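PDB 2GGS: dTDP-4-dehydrorhamnose reductase from Sulfolobus tokodaii, which binds NADPH and probably catalyses the reduction of dTDP-4-dehydrorhamnose to dTDP-rhamnose as a short-chain dehydrogenase of the extended type. Local coordinates for residues Q11-L20 against A186-L197. Numbering follows the deposited sequence.
Sequences QLGIELSRLL and ARKLASAILELL. With NDP (NADPH dihydro-nicotinamide-adenine-dinucleotide phosphate), chain C.
Leu12 and Ala190 each drop as a knob into a hole of the facing helix where helix 11-20 and the 186-197 part of helix 186-199 cross on one face of the Rossmann-fold parallel sheet. The axes of these two segments come within 8.3 Å at a signed angle of -52°, and no hydrogen bond links them: this is apolar packing. Ala190 CB fits among Leu12, Glu15, Leu16 and Leu19, with Leu19 CD1 3.6 Å away; its small methyl lets the backbones close in, Leu16 CA lying 5.0 Å from Ala190 CA. Leu12 has CG anti to the backbone N (chi1 175°), which carries its methyls in among Ala186, Leu189, Ala190 and Ile193; its CD2 meets Ile193 CD1 tip to tip. Beneath them, Ile105 of strand 101-107 touches both Leu12 and Ile193. At the far end Leu20 runs antiparallel alongside Leu194, its CD2 3.7 Å from Leu194 CG.

The outer side is looser and polar. A kink at chi3 turns the guanidinium of solvent-exposed Arg18 so that NE and NH2 both donate to Glu15 OE1, a salt bridge within the helix, while Glu15 OE2 pairs with Arg156. Arg187 presents its CB to Glu15 OE1 and Arg18 NH2, and its NE forms a salt bridge with Asp267. At its N-terminal end helix 11-20 meets the NADPH diphosphate, where Leu12 N donates an almost straight hydrogen bond (176°) to NDP O1N at 3.0 Å.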
ATOM      1  N   GLN A  11      -7.020  -3.631  -2.472  1.00 14.32           N
ATOM      2  CA  GLN A  11      -6.611  -3.340  -3.849  1.00 13.85           C
ATOM      3  C   GLN A  11      -5.387  -4.141  -4.274  1.00 13.08           C
ATOM      4  O   GLN A  11      -5.409  -4.858  -5.287  1.00 13.91           O
ATOM      5  CB  GLN A  11      -6.291  -1.864  -4.006  1.00 13.68           C
ATOM      6  CG  GLN A  11      -7.373  -0.872  -3.625  1.00 15.01           C
ATOM      7  CD  GLN A  11      -6.974   0.522  -4.011  1.00 13.92           C
ATOM      8  OE1 GLN A  11      -6.131   1.176  -3.329  1.00 19.30           O
ATOM      9  NE2 GLN A  11      -7.607   1.038  -5.031  1.00 13.00           N
ATOM     10  N   LEU A  12      -4.326  -4.052  -3.465  1.00 12.39           N
ATOM     11  CA  LEU A  12      -3.096  -4.779  -3.728  1.00 13.15           C
ATOM     12  C   LEU A  12      -3.348  -6.282  -3.589  1.00 12.93           C
ATOM     13  O   LEU A  12      -2.976  -7.039  -4.458  1.00 12.89           O
ATOM     14  CB  LEU A  12      -1.973  -4.318  -2.787  1.00 12.59           C
ATOM     15  CG  LEU A  12      -0.702  -5.150  -2.960  1.00 13.24           C
ATOM     16  CD1 LEU A  12      -0.157  -5.001  -4.415  1.00 15.42           C
ATOM     17  CD2 LEU A  12       0.323  -4.585  -1.971  1.00 16.19           C
ATOM     18  N   GLY A  13      -4.057  -6.706  -2.528  1.00 13.22           N
ATOM     19  CA  GLY A  13      -4.277  -8.120  -2.309  1.00 14.18           C
ATOM     20  C   GLY A  13      -5.005  -8.826  -3.437  1.00 13.95           C
ATOM     21  O   GLY A  13      -4.655  -9.923  -3.774  1.00 14.74           O
ATOM     22  N   ILE A  14      -6.044  -8.201  -3.998  1.00 13.83           N
ATOM     23  CA  ILE A  14      -6.772  -8.780  -5.153  1.00 13.76           C
ATOM     24  C   ILE A  14      -5.799  -9.100  -6.285  1.00 14.41           C
ATOM     25  O   ILE A  14      -5.827 -10.193  -6.844  1.00 14.48           O
ATOM     26  CB  ILE A  14      -7.895  -7.884  -5.618  1.00 14.00           C
ATOM     27  CG1 ILE A  14      -8.983  -7.899  -4.533  1.00 14.36           C
ATOM     28  CG2 ILE A  14      -8.512  -8.394  -6.972  1.00 14.30           C
ATOM     29  CD1 ILE A  14     -10.022  -6.838  -4.671  1.00 18.50           C
ATOM     30  N   GLU A  15      -4.958  -8.110  -6.587  1.00 14.59           N
ATOM     31  CA  GLU A  15      -4.013  -8.234  -7.673  1.00 15.29           C
ATOM     32  C   GLU A  15      -2.906  -9.253  -7.365  1.00 15.25           C
ATOM     33  O   GLU A  15      -2.550 -10.059  -8.238  1.00 16.35           O
ATOM     34  CB  GLU A  15      -3.471  -6.857  -8.067  1.00 15.01           C
ATOM     35  CG  GLU A  15      -4.586  -5.914  -8.593  1.00 15.21           C
ATOM     36  CD  GLU A  15      -5.318  -6.468  -9.790  1.00 18.84           C
ATOM     37  OE1 GLU A  15      -4.665  -7.088 -10.668  1.00 19.35           O
ATOM     38  OE2 GLU A  15      -6.561  -6.280  -9.886  1.00 20.92           O
ATOM     39  N   LEU A  16      -2.370  -9.236  -6.145  1.00 14.98           N
ATOM     40  CA  LEU A  16      -1.437 -10.280  -5.715  1.00 14.56           C
ATOM     41  C   LEU A  16      -2.022 -11.677  -5.871  1.00 16.57           C
ATOM     42  O   LEU A  16      -1.372 -12.579  -6.358  1.00 17.49           O
ATOM     43  CB  LEU A  16      -1.036 -10.087  -4.245  1.00 14.49           C
ATOM     44  CG  LEU A  16      -0.098  -8.932  -3.904  1.00 16.57           C
ATOM     45  CD1 LEU A  16       0.060  -8.653  -2.398  1.00 17.01           C
ATOM     46  CD2 LEU A  16       1.280  -9.222  -4.540  1.00 17.03           C
ATOM     47  N   SER A  17      -3.258 -11.864  -5.403  1.00 17.30           N
ATOM     48  CA  SER A  17      -3.910 -13.153  -5.537  1.00 19.01           C
ATOM     49  C   SER A  17      -3.953 -13.628  -7.003  1.00 18.74           C
ATOM     50  O   SER A  17      -3.654 -14.777  -7.298  1.00 20.06           O
ATOM     51  CB  SER A  17      -5.313 -13.058  -4.944  1.00 18.71           C
ATOM     52  OG  SER A  17      -5.167 -12.931  -3.538  1.00 19.31           O
ATOM     53  N   ARG A  18      -4.317 -12.712  -7.898  1.00 18.32           N
ATOM     54  CA  ARG A  18      -4.518 -13.001  -9.315  1.00 19.07           C
ATOM     55  C   ARG A  18      -3.205 -13.515  -9.884  1.00 20.16           C
ATOM     56  O   ARG A  18      -3.165 -14.554 -10.573  1.00 21.76           O
ATOM     57  CB  ARG A  18      -4.971 -11.729 -10.039  1.00 18.49           C
ATOM     58  CG  ARG A  18      -5.286 -11.952 -11.528  1.00 19.96           C
ATOM     59  CD  ARG A  18      -5.857 -10.690 -12.189  1.00 20.65           C
ATOM     60  NE  ARG A  18      -4.966  -9.530 -12.130  1.00 22.92           N
ATOM     61  CZ  ARG A  18      -3.864  -9.356 -12.867  1.00 26.93           C
ATOM     62  NH1 ARG A  18      -3.495 -10.252 -13.785  1.00 23.95           N
ATOM     63  NH2 ARG A  18      -3.136  -8.258 -12.698  1.00 26.30           N
ATOM     64  N   LEU A  19      -2.134 -12.821  -9.546  1.00 20.33           N
ATOM     65  CA  LEU A  19      -0.836 -13.085 -10.180  1.00 21.17           C
ATOM     66  C   LEU A  19      -0.114 -14.249  -9.554  1.00 23.36           C
ATOM     67  O   LEU A  19       0.515 -15.081 -10.261  1.00 23.65           O
ATOM     68  CB  LEU A  19       0.056 -11.851 -10.123  1.00 21.02           C
ATOM     69  CG  LEU A  19      -0.372 -10.633 -10.937  1.00 22.93           C
ATOM     70  CD1 LEU A  19       0.602  -9.518 -10.622  1.00 22.44           C
ATOM     71  CD2 LEU A  19      -0.376 -10.969 -12.416  1.00 25.28           C
ATOM     72  N   LEU A  20      -0.147 -14.300  -8.221  1.00 24.38           N
ATOM     73  CA  LEU A  20       0.528 -15.388  -7.512  1.00 26.16           C
ATOM     74  C   LEU A  20      -0.102 -16.752  -7.760  1.00 26.95           C
ATOM     75  O   LEU A  20       0.586 -17.768  -7.699  1.00 27.87           O
ATOM     76  CB  LEU A  20       0.595 -15.134  -5.999  1.00 26.37           C
ATOM     77  CG  LEU A  20       1.705 -14.224  -5.531  1.00 27.01           C
ATOM     78  CD1 LEU A  20       1.627 -14.098  -4.026  1.00 30.15           C
ATOM     79  CD2 LEU A  20       3.049 -14.795  -5.924  1.00 32.85           C
ATOM     80  N   ALA A 186      -2.395  -0.920  -8.409  1.00 12.65           N
ATOM     81  CA  ALA A 186      -2.251  -2.176  -7.694  1.00 13.14           C
ATOM     82  C   ALA A 186      -1.647  -3.289  -8.527  1.00 13.02           C
ATOM     83  O   ALA A 186      -0.855  -4.066  -8.000  1.00 13.80           O
ATOM     84  CB  ALA A 186      -3.621  -2.617  -7.097  1.00 13.45           C
ATOM     85  N   ARG A 187      -2.033  -3.408  -9.813  1.00 13.76           N
ATOM     86  CA  ARG A 187      -1.527  -4.490 -10.660  1.00 14.07           C
ATOM     87  C   ARG A 187      -0.014  -4.382 -10.932  1.00 14.58           C
ATOM     88  O   ARG A 187       0.673  -5.398 -10.952  1.00 14.65           O
ATOM     89  CB  ARG A 187      -2.320  -4.607 -11.961  1.00 14.44           C
ATOM     90  CG  ARG A 187      -2.159  -3.401 -12.892  1.00 12.20           C
ATOM     91  CD  ARG A 187      -2.975  -3.703 -14.148  1.00 16.01           C
ATOM     92  NE  ARG A 187      -2.709  -2.708 -15.173  1.00 17.98           N
ATOM     93  CZ  ARG A 187      -2.974  -2.885 -16.470  1.00 23.60           C
ATOM     94  NH1 ARG A 187      -3.527  -4.012 -16.908  1.00 22.86           N
ATOM     95  NH2 ARG A 187      -2.691  -1.917 -17.332  1.00 24.82           N
ATOM     96  N   LYS A 188       0.482  -3.164 -11.144  1.00 14.30           N
ATOM     97  CA  LYS A 188       1.929  -3.009 -11.367  1.00 14.65           C
ATOM     98  C   LYS A 188       2.736  -3.305 -10.125  1.00 14.56           C
ATOM     99  O   LYS A 188       3.781  -3.985 -10.195  1.00 15.35           O
ATOM    100  CB  LYS A 188       2.265  -1.614 -11.911  1.00 14.79           C
ATOM    101  CG  LYS A 188       1.733  -1.405 -13.322  1.00 17.56           C
ATOM    102  CD  LYS A 188       2.490  -2.259 -14.363  1.00 20.30           C
ATOM    103  CE  LYS A 188       2.005  -1.904 -15.766  1.00 26.23           C
ATOM    104  NZ  LYS A 188       2.022  -3.059 -16.726  1.00 28.77           N
ATOM    105  N   LEU A 189       2.252  -2.797  -8.986  1.00 13.17           N
ATOM    106  CA  LEU A 189       2.852  -3.106  -7.671  1.00 13.23           C
ATOM    107  C   LEU A 189       2.848  -4.623  -7.430  1.00 12.67           C
ATOM    108  O   LEU A 189       3.841  -5.174  -7.001  1.00 11.96           O
ATOM    109  CB  LEU A 189       2.119  -2.363  -6.544  1.00 12.22           C
ATOM    110  CG  LEU A 189       2.777  -2.642  -5.182  1.00 11.63           C
ATOM    111  CD1 LEU A 189       4.327  -2.431  -5.177  1.00 12.92           C
ATOM    112  CD2 LEU A 189       2.106  -1.800  -4.112  1.00 15.17           C
ATOM    113  N   ALA A 190       1.737  -5.308  -7.716  1.00 12.45           N
ATOM    114  CA  ALA A 190       1.663  -6.772  -7.501  1.00 13.44           C
ATOM    115  C   ALA A 190       2.694  -7.513  -8.345  1.00 14.75           C
ATOM    116  O   ALA A 190       3.374  -8.410  -7.843  1.00 14.99           O
ATOM    117  CB  ALA A 190       0.309  -7.258  -7.805  1.00 15.71           C
ATOM    118  N   SER A 191       2.810  -7.090  -9.605  1.00 15.48           N
ATOM    119  CA  SER A 191       3.786  -7.679 -10.528  1.00 17.13           C
ATOM    120  C   SER A 191       5.222  -7.502  -9.989  1.00 16.02           C
ATOM    121  O   SER A 191       6.029  -8.458 -10.044  1.00 16.63           O
ATOM    122  CB  SER A 191       3.624  -7.085 -11.920  1.00 17.81           C
ATOM    123  OG  SER A 191       4.612  -7.634 -12.785  1.00 25.91           O
ATOM    124  N   ALA A 192       5.530  -6.323  -9.447  1.00 14.86           N
ATOM    125  CA  ALA A 192       6.845  -6.087  -8.841  1.00 15.22           C
ATOM    126  C   ALA A 192       7.082  -6.980  -7.657  1.00 15.65           C
ATOM    127  O   ALA A 192       8.148  -7.578  -7.511  1.00 16.08           O
ATOM    128  CB  ALA A 192       7.012  -4.638  -8.466  1.00 16.18           C
ATOM    129  N   ILE A 193       6.058  -7.104  -6.792  1.00 14.59           N
ATOM    130  CA  ILE A 193       6.202  -7.905  -5.596  1.00 16.63           C
ATOM    131  C   ILE A 193       6.455  -9.377  -5.948  1.00 16.77           C
ATOM    132  O   ILE A 193       7.358 -10.004  -5.363  1.00 18.87           O
ATOM    133  CB  ILE A 193       4.984  -7.703  -4.640  1.00 14.76           C
ATOM    134  CG1 ILE A 193       5.039  -6.282  -4.050  1.00 16.02           C
ATOM    135  CG2 ILE A 193       4.984  -8.785  -3.498  1.00 17.70           C
ATOM    136  CD1 ILE A 193       3.731  -5.797  -3.336  1.00 17.85           C
ATOM    137  N   LEU A 194       5.731  -9.900  -6.946  1.00 17.61           N
ATOM    138  CA  LEU A 194       5.988 -11.246  -7.452  1.00 19.74           C
ATOM    139  C   LEU A 194       7.466 -11.432  -7.842  1.00 20.03           C
ATOM    140  O   LEU A 194       8.080 -12.443  -7.489  1.00 20.28           O
ATOM    141  CB  LEU A 194       5.129 -11.553  -8.661  1.00 21.20           C
ATOM    142  CG  LEU A 194       4.548 -12.975  -8.759  1.00 24.57           C
ATOM    143  CD1 LEU A 194       3.818 -13.225 -10.058  1.00 25.70           C
ATOM    144  CD2 LEU A 194       5.577 -14.049  -8.516  1.00 29.91           C
ATOM    145  N   GLU A 195       8.020 -10.479  -8.575  1.00 21.00           N
ATOM    146  CA  GLU A 195       9.453 -10.579  -8.963  1.00 22.75           C
ATOM    147  C   GLU A 195      10.365 -10.593  -7.747  1.00 22.55           C
ATOM    148  O   GLU A 195      11.362 -11.340  -7.671  1.00 23.95           O
ATOM    149  CB  GLU A 195       9.855  -9.398  -9.839  1.00 23.23           C
ATOM    150  CG  GLU A 195       9.870  -9.668 -11.306  1.00 28.13           C
ATOM    151  CD  GLU A 195      10.553  -8.562 -12.060  1.00 30.72           C
ATOM    152  OE1 GLU A 195      11.808  -8.590 -12.151  1.00 32.28           O
ATOM    153  OE2 GLU A 195       9.833  -7.664 -12.545  1.00 32.26           O
ATOM    154  N   LEU A 196      10.050  -9.735  -6.791  1.00 21.93           N
ATOM    155  CA  LEU A 196      10.841  -9.608  -5.578  1.00 23.06           C
ATOM    156  C   LEU A 196      10.868 -10.905  -4.781  1.00 24.73           C
ATOM    157  O   LEU A 196      11.901 -11.281  -4.231  1.00 25.20           O
ATOM    158  CB  LEU A 196      10.315  -8.459  -4.710  1.00 21.79           C
ATOM    159  CG  LEU A 196      10.768  -7.079  -5.174  1.00 22.90           C
ATOM    160  CD1 LEU A 196      10.059  -5.945  -4.403  1.00 21.53           C
ATOM    161  CD2 LEU A 196      12.281  -6.959  -5.073  1.00 21.80           C
ATOM    162  N   LEU A 197       9.709 -11.564  -4.712  1.00 26.15           N
ATOM    163  CA  LEU A 197       9.542 -12.828  -3.989  1.00 28.68           C
ATOM    164  C   LEU A 197      10.530 -13.879  -4.412  1.00 29.91           C
ATOM    165  O   LEU A 197      11.208 -14.468  -3.558  1.00 29.48           O
ATOM    166  CB  LEU A 197       8.139 -13.393  -4.217  1.00 28.68           C
ATOM    167  CG  LEU A 197       7.023 -12.661  -3.486  1.00 29.79           C
ATOM    168  CD1 LEU A 197       5.825 -13.579  -3.335  1.00 29.44           C
ATOM    169  CD2 LEU A 197       7.504 -12.190  -2.130  1.00 27.85           C
TER
HETATM  170  PA  NDP C 900      -7.081  -1.519   1.047  1.00 16.18           P
HETATM  171  O1A NDP C 900      -7.711  -0.484   1.883  1.00 18.45           O
HETATM  172  O2A NDP C 900      -7.707  -1.680  -0.287  1.00 14.52           O
HETATM  173  O5B NDP C 900      -7.073  -2.929   1.759  1.00 16.20           O
HETATM  174  C5B NDP C 900      -6.911  -3.029   3.163  1.00 14.63           C
HETATM  175  C4B NDP C 900      -6.910  -4.506   3.461  1.00 16.80           C
HETATM  176  O4B NDP C 900      -6.600  -4.660   4.848  1.00 15.43           O
HETATM  177  C3B NDP C 900      -8.235  -5.186   3.155  1.00 15.07           C
HETATM  178  O3B NDP C 900      -7.971  -6.433   2.571  1.00 17.01           O
HETATM  179  C2B NDP C 900      -8.815  -5.370   4.563  1.00 16.25           C
HETATM  180  O2B NDP C 900      -9.635  -6.499   4.561  1.00 15.10           O
HETATM  181  C1B NDP C 900      -7.532  -5.609   5.346  1.00 16.41           C
HETATM  182  N9A NDP C 900      -7.735  -5.380   6.780  1.00 15.99           N
HETATM  183  C8A NDP C 900      -7.952  -4.188   7.402  1.00 15.65           C
HETATM  184  N7A NDP C 900      -8.115  -4.425   8.736  1.00 16.59           N
HETATM  185  C5A NDP C 900      -8.004  -5.749   8.933  1.00 15.10           C
HETATM  186  C6A NDP C 900      -8.098  -6.546  10.080  1.00 17.77           C
HETATM  187  N6A NDP C 900      -8.452  -5.993  11.274  1.00 16.86           N
HETATM  188  N1A NDP C 900      -7.957  -7.897   9.910  1.00 15.73           N
HETATM  189  C2A NDP C 900      -7.709  -8.499   8.683  1.00 17.19           C
HETATM  190  N3A NDP C 900      -7.635  -7.709   7.561  1.00 14.13           N
HETATM  191  C4A NDP C 900      -7.787  -6.372   7.702  1.00 15.89           C
HETATM  192  O3  NDP C 900      -5.518  -1.087   1.038  1.00 14.66           O
HETATM  193  PN  NDP C 900      -4.490  -1.170  -0.214  1.00 14.39           P
HETATM  194  O1N NDP C 900      -4.565  -2.407  -0.958  1.00 13.68           O
HETATM  195  O2N NDP C 900      -4.690   0.140  -0.876  1.00 13.49           O
HETATM  196  O5D NDP C 900      -3.110  -1.057   0.588  1.00 14.43           O
HETATM  197  C5D NDP C 900      -2.248  -2.185   0.696  1.00 14.92           C
HETATM  198  C4D NDP C 900      -1.032  -1.876   1.560  1.00 15.81           C
HETATM  199  O4D NDP C 900      -0.325  -0.814   0.962  1.00 16.04           O
HETATM  200  C3D NDP C 900      -1.358  -1.428   2.982  1.00 16.27           C
HETATM  201  O3D NDP C 900      -0.290  -1.913   3.751  1.00 16.77           O
HETATM  202  C2D NDP C 900      -1.303   0.078   2.912  1.00 15.08           C
HETATM  203  O2D NDP C 900      -1.031   0.627   4.190  1.00 16.63           O
HETATM  204  C1D NDP C 900      -0.135   0.241   1.908  1.00 16.94           C
HETATM  205  N1N NDP C 900      -0.198   1.549   1.245  1.00 21.41           N
HETATM  206  C2N NDP C 900      -1.396   1.935   0.707  1.00 30.72           C
HETATM  207  C3N NDP C 900      -1.502   3.059  -0.100  1.00 33.95           C
HETATM  208  C7N NDP C 900      -2.838   3.425  -0.661  1.00 33.79           C
HETATM  209  O7N NDP C 900      -2.993   4.682  -1.278  1.00 38.93           O
HETATM  210  N7N NDP C 900      -3.856   2.573  -0.558  1.00 39.81           N
HETATM  211  C4N NDP C 900      -0.282   3.911  -0.400  1.00 33.29           C
HETATM  212  C5N NDP C 900       0.986   3.430   0.264  1.00 25.34           C
HETATM  213  C6N NDP C 900       0.964   2.266   1.041  1.00 27.87           C
HETATM  214  P2B NDP C 900     -11.291  -6.385   4.537  1.00 16.67           P
HETATM  215  O1X NDP C 900     -11.678  -7.738   4.095  1.00 15.90           O
HETATM  216  O2X NDP C 900     -11.689  -5.297   3.598  1.00 16.79           O
HETATM  217  O3X NDP C 900     -11.816  -6.036   5.953  1.00 20.95           O